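Local coordinates for hypothetical protein Atu1913 (Agrobacterium tumefaciens str., PDB 2B1Y) that is of unknown function but forms a two-fold symmetric assembly in which strands of one chain complete beta-sheets of the other, at the interface of chains A and B. Residues are numbered along the deposited sequence; one frame, centred on the assembly and turned at random. Chains: chain A/B, hypothetical protein Atu1913.

Contact 1 and contact 2 lie about 34 Å apart, measured between the centres of their C-alpha atoms, and share no residues. In contact 1, strand 69-76 of chain B pairs with strands 8-16 and 30-36 of chain A and packs against helix 37-46. Contact 2 reverses the roles: strand 86-91 and the loop at 59-60 of chain A meet strand 21-26 of chain B. Two-fold symmetry gives each contact a twin with the chains exchanged. Early strands of either chain thus pair with late strands of its partner, an exchange that suggests an intertwined dimer, although the structure alone does not establish the state in solution.

Contact 1: the interface of chains A and B. Residues chain A 6, 8-10, 33, 35, 40, 43; chain B 49, 74-76.
B:Ile74 and A:Arg33 pair through both backbone hydrogen bonds, while B:Ile75 makes the corresponding pair with A:Thr9. Strand 69-76 of this DUF1883 protein therefore lies between strands 8-16 and 30-36 of the other chain, antiparallel to both, in an intermolecular beta-sheet. On the face of the sheet that carries helix 37-46, B:Ile74 points into an apolar pocket of chain A. Its CB lies 4.0 Å from the CE methyl of A:Met35, a selenomethionine, and CG1 comes nearer the same methyl, at 3.5 Å. CG2, anti to the backbone N, reaches the rim of the A:Phe43 ring, 3.6 Å from CZ. At the tip, CD1 settles 3.7 Å from CB of A:His10 and also touches CE1 of A:Phe40. The A:His10 ring lies with NE2 over the centre of the A:Phe40 ring, which probably helps to hold this end of the pocket.

B:Phe49 arrives from a loop, with its CE1 3.9 Å from the selenium of A:Met35, which lies in the ring plane; CE1 and CZ also pack against A:Phe43. Its ring edge nears NH2 of A:Arg33, whose NE and NH1 grip the B:Asp76 carboxylate side-on. NE meets OD1 at 2.6 Å in a salt bridge, on the syn side but tilted out of the carboxylate plane. NH1 comes to OD2 from above that plane, at 3.0 Å. Both oxygens lie in the guanidinium plane, 42° from the carboxylate plane. CB of B:Asp76 packs 3.5 Å from CB of A:Tyr8.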
# COMPACT_ATOMS: atom_id res chain seq x y z
N PHE A 6 -5.48 1.73 -9.39
CA PHE A 6 -4.78 2.60 -10.38
C PHE A 6 -4.19 1.72 -11.47
O PHE A 6 -4.08 0.51 -11.28
CB PHE A 6 -3.66 3.39 -9.70
CG PHE A 6 -2.71 2.54 -8.89
CD1 PHE A 6 -2.92 2.36 -7.52
CD2 PHE A 6 -1.62 1.88 -9.51
CE1 PHE A 6 -2.03 1.54 -6.77
CE2 PHE A 6 -0.75 1.07 -8.76
CZ PHE A 6 -0.97 0.90 -7.39
N TYR A 8 -1.27 0.26 -14.12
CA TYR A 8 0.18 -0.01 -14.02
C TYR A 8 0.63 -0.89 -15.18
O TYR A 8 -0.20 -1.54 -15.86
CB TYR A 8 0.53 -0.69 -12.68
CG TYR A 8 0.04 -2.11 -12.58
CD1 TYR A 8 -1.29 -2.37 -12.26
CD2 TYR A 8 0.89 -3.19 -12.84
CE1 TYR A 8 -1.76 -3.68 -12.19
CE2 TYR A 8 0.43 -4.50 -12.79
CZ TYR A 8 -0.91 -4.72 -12.45
OH TYR A 8 -1.40 -6.00 -12.36
N THR A 9 1.95 -0.93 -15.38
CA THR A 9 2.54 -1.81 -16.35
C THR A 9 3.56 -2.67 -15.62
O THR A 9 4.35 -2.15 -14.86
CB THR A 9 3.33 -1.00 -17.38
OG1 THR A 9 2.44 -0.14 -18.09
CG2 THR A 9 4.04 -1.95 -18.35
N HIS A 10 3.54 -3.98 -15.86
CA HIS A 10 4.41 -4.91 -15.14
C HIS A 10 5.37 -5.58 -16.11
O HIS A 10 4.93 -6.29 -17.00
CB HIS A 10 3.53 -5.96 -14.42
CG HIS A 10 4.29 -7.15 -13.91
ND1 HIS A 10 3.80 -8.45 -13.98
CD2 HIS A 10 5.53 -7.24 -13.36
CE1 HIS A 10 4.69 -9.28 -13.48
NE2 HIS A 10 5.75 -8.58 -13.09
N ARG A 33 9.08 1.35 -9.88
CA ARG A 33 9.37 0.55 -8.69
C ARG A 33 9.97 -0.77 -9.16
O ARG A 33 9.32 -1.51 -9.90
CB ARG A 33 8.09 0.24 -7.91
CG ARG A 33 7.10 1.36 -7.79
CD ARG A 33 5.99 0.97 -6.81
NE ARG A 33 4.77 1.74 -7.02
CZ ARG A 33 3.91 2.09 -6.08
NH1 ARG A 33 2.82 2.77 -6.42
NH2 ARG A 33 4.13 1.78 -4.80
N MSE A 35 11.25 -4.40 -7.82
CA MSE A 35 10.98 -5.22 -6.64
C MSE A 35 11.20 -6.69 -6.88
O MSE A 35 11.21 -7.16 -8.02
CB MSE A 35 9.52 -4.99 -6.18
CG MSE A 35 8.51 -5.33 -7.31
SE MSE A 35 6.67 -4.87 -6.81
CE MSE A 35 6.73 -2.99 -7.19
N PHE A 40 6.44 -8.26 -5.43
CA PHE A 40 5.41 -8.22 -6.47
C PHE A 40 4.09 -8.87 -5.97
O PHE A 40 3.00 -8.42 -6.27
CB PHE A 40 5.88 -8.84 -7.79
CG PHE A 40 4.82 -8.82 -8.86
CD1 PHE A 40 4.35 -7.60 -9.35
CD2 PHE A 40 4.26 -10.00 -9.33
CE1 PHE A 40 3.33 -7.55 -10.31
CE2 PHE A 40 3.25 -9.98 -10.30
CZ PHE A 40 2.79 -8.75 -10.80
N PHE A 43 2.51 -6.19 -3.90
CA PHE A 43 1.96 -5.18 -4.79
C PHE A 43 0.57 -5.57 -5.37
O PHE A 43 -0.37 -4.77 -5.35
CB PHE A 43 2.94 -4.90 -5.94
CG PHE A 43 2.43 -3.89 -6.94
CD1 PHE A 43 2.56 -2.52 -6.69
CD2 PHE A 43 1.87 -4.31 -8.15
CE1 PHE A 43 2.09 -1.58 -7.61
CE2 PHE A 43 1.42 -3.38 -9.06
CZ PHE A 43 1.57 -2.01 -8.79
N PHE B 49 5.86 -4.45 2.49
CA PHE B 49 6.07 -4.13 1.07
C PHE B 49 7.26 -3.20 0.89
O PHE B 49 7.31 -2.09 1.46
CB PHE B 49 4.79 -3.53 0.48
CG PHE B 49 4.92 -3.11 -0.95
CD1 PHE B 49 5.52 -3.95 -1.91
CD2 PHE B 49 4.37 -1.88 -1.36
CE1 PHE B 49 5.61 -3.55 -3.27
CE2 PHE B 49 4.45 -1.48 -2.71
CZ PHE B 49 5.08 -2.30 -3.65
N ILE B 74 7.75 -2.25 -12.06
CA ILE B 74 6.41 -1.70 -12.18
C ILE B 74 6.51 -0.27 -12.57
O ILE B 74 7.24 0.48 -11.93
CB ILE B 74 5.63 -1.80 -10.84
CG1 ILE B 74 5.42 -3.26 -10.47
CG2 ILE B 74 4.31 -0.99 -10.89
CD1 ILE B 74 4.74 -4.11 -11.47
N ILE B 75 5.76 0.12 -13.59
CA ILE B 75 5.50 1.53 -13.88
C ILE B 75 4.04 1.78 -13.53
O ILE B 75 3.17 1.03 -13.98
CB ILE B 75 5.69 1.85 -15.39
CG1 ILE B 75 7.09 1.36 -15.85
CG2 ILE B 75 5.47 3.34 -15.66
CD1 ILE B 75 8.22 1.98 -15.13
N ASP B 76 3.75 2.80 -12.73
CA ASP B 76 2.36 2.93 -12.30
C ASP B 76 1.91 4.35 -12.04
O ASP B 76 2.71 5.26 -11.81
CB ASP B 76 2.08 2.05 -11.07
CG ASP B 76 2.71 2.62 -9.80
OD1 ASP B 76 3.82 2.21 -9.43
OD2 ASP B 76 2.13 3.55 -9.21

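Contact 2: the interface of chains A and B. Residues chain A 59-60, 85-87; chain B 23-26.
Strand 86-91 and the loop carrying residues 59-60 of chain A flank strand 21-26 of chain B on opposite edges, and the strand pairing extends a beta-sheet across the two chains. On the first edge A:Ser87 and B:Ser25 form an antiparallel backbone pair, in which B:Ser25 N donates to A:Ser87 O at 2.8 Å and A:Ser87 N donates to B:Ser25 O at 3.0 Å. On the second edge a side chain takes over from a strand. The hydroxyl OG of A:Ser59, anti to its own backbone N (chi1 172°), accepts a hydrogen bond from the amide N of B:Leu26 at 3.0 Å, with an angle of 161° at the hydrogen. The same hydroxyl can donate only weakly to B:Leu26 O. A:Pro60, which follows a cis peptide bond, continues along this edge and sets its CB 4.0 Å from CG of B:Glu23.

The two faces of the junction differ. On one, A:Ser86 and B:Leu26 face each other across an antiparallel bridge, and the CD2 methyl of the leucine lies 3.7 Å from CB of A:Ser86. On the other lie the side chains of B:Ser25 and A:Ser87, the latter with OG between its backbone N and carbonyl carbon. That turn brings OG of A:Ser87 alongside B:Ser25, 3.4 Å from its CB.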
# COMPACT_ATOMS: atom_id res chain seq x y z
N SER A 59 -10.92 14.59 17.41
CA SER A 59 -11.27 13.40 18.21
C SER A 59 -12.33 13.70 19.25
O SER A 59 -12.29 14.75 19.89
CB SER A 59 -10.02 12.84 18.90
OG SER A 59 -10.30 11.81 19.82
N PRO A 60 -13.28 12.77 19.44
CA PRO A 60 -13.32 11.50 18.73
C PRO A 60 -14.00 11.67 17.40
O PRO A 60 -14.63 12.69 17.14
CB PRO A 60 -14.24 10.69 19.62
CG PRO A 60 -15.13 11.71 20.18
CD PRO A 60 -14.40 12.89 20.39
N GLU A 85 -2.06 7.15 20.73
CA GLU A 85 -2.89 6.35 21.62
C GLU A 85 -4.33 6.44 21.12
O GLU A 85 -4.79 7.47 20.59
CB GLU A 85 -2.88 6.85 23.05
CG GLU A 85 -2.04 6.00 24.00
CD GLU A 85 -0.65 6.49 24.10
OE1 GLU A 85 -0.48 7.67 24.52
OE2 GLU A 85 0.29 5.72 23.76
N SER A 86 -5.08 5.37 21.35
CA SER A 86 -6.41 5.32 20.81
C SER A 86 -7.34 4.47 21.68
O SER A 86 -6.90 3.67 22.53
CB SER A 86 -6.38 4.77 19.38
OG SER A 86 -6.02 3.39 19.36
N SER A 87 -8.63 4.70 21.47
CA SER A 87 -9.68 3.88 22.07
C SER A 87 -10.84 3.84 21.09
O SER A 87 -10.98 4.73 20.23
CB SER A 87 -10.07 4.37 23.46
OG SER A 87 -10.81 5.56 23.37
N GLU B 23 -17.09 4.82 17.74
CA GLU B 23 -16.61 6.08 18.25
C GLU B 23 -15.12 5.98 18.61
O GLU B 23 -14.73 5.26 19.56
CB GLU B 23 -17.47 6.51 19.46
CG GLU B 23 -17.02 7.87 20.03
CD GLU B 23 -18.05 8.48 20.95
OE1 GLU B 23 -18.14 8.06 22.10
OE2 GLU B 23 -18.78 9.39 20.51
N ILE B 24 -14.27 6.68 17.87
CA ILE B 24 -12.84 6.41 17.95
C ILE B 24 -12.11 7.62 18.51
O ILE B 24 -12.29 8.72 17.96
CB ILE B 24 -12.29 6.06 16.53
CG1 ILE B 24 -13.07 4.87 15.94
CG2 ILE B 24 -10.77 5.84 16.56
CD1 ILE B 24 -13.06 4.86 14.45
N SER B 25 -11.33 7.44 19.60
CA SER B 25 -10.59 8.53 20.22
C SER B 25 -9.12 8.38 19.87
O SER B 25 -8.62 7.25 19.83
CB SER B 25 -10.73 8.51 21.76
OG SER B 25 -12.10 8.72 22.20
N LEU B 26 -8.40 9.49 19.69
CA LEU B 26 -6.97 9.45 19.36
C LEU B 26 -6.27 10.56 20.05
O LEU B 26 -6.86 11.61 20.21
CB LEU B 26 -6.73 9.71 17.88
CG LEU B 26 -7.35 8.80 16.89
CD1 LEU B 26 -7.25 9.49 15.55
CD2 LEU B 26 -6.55 7.55 16.89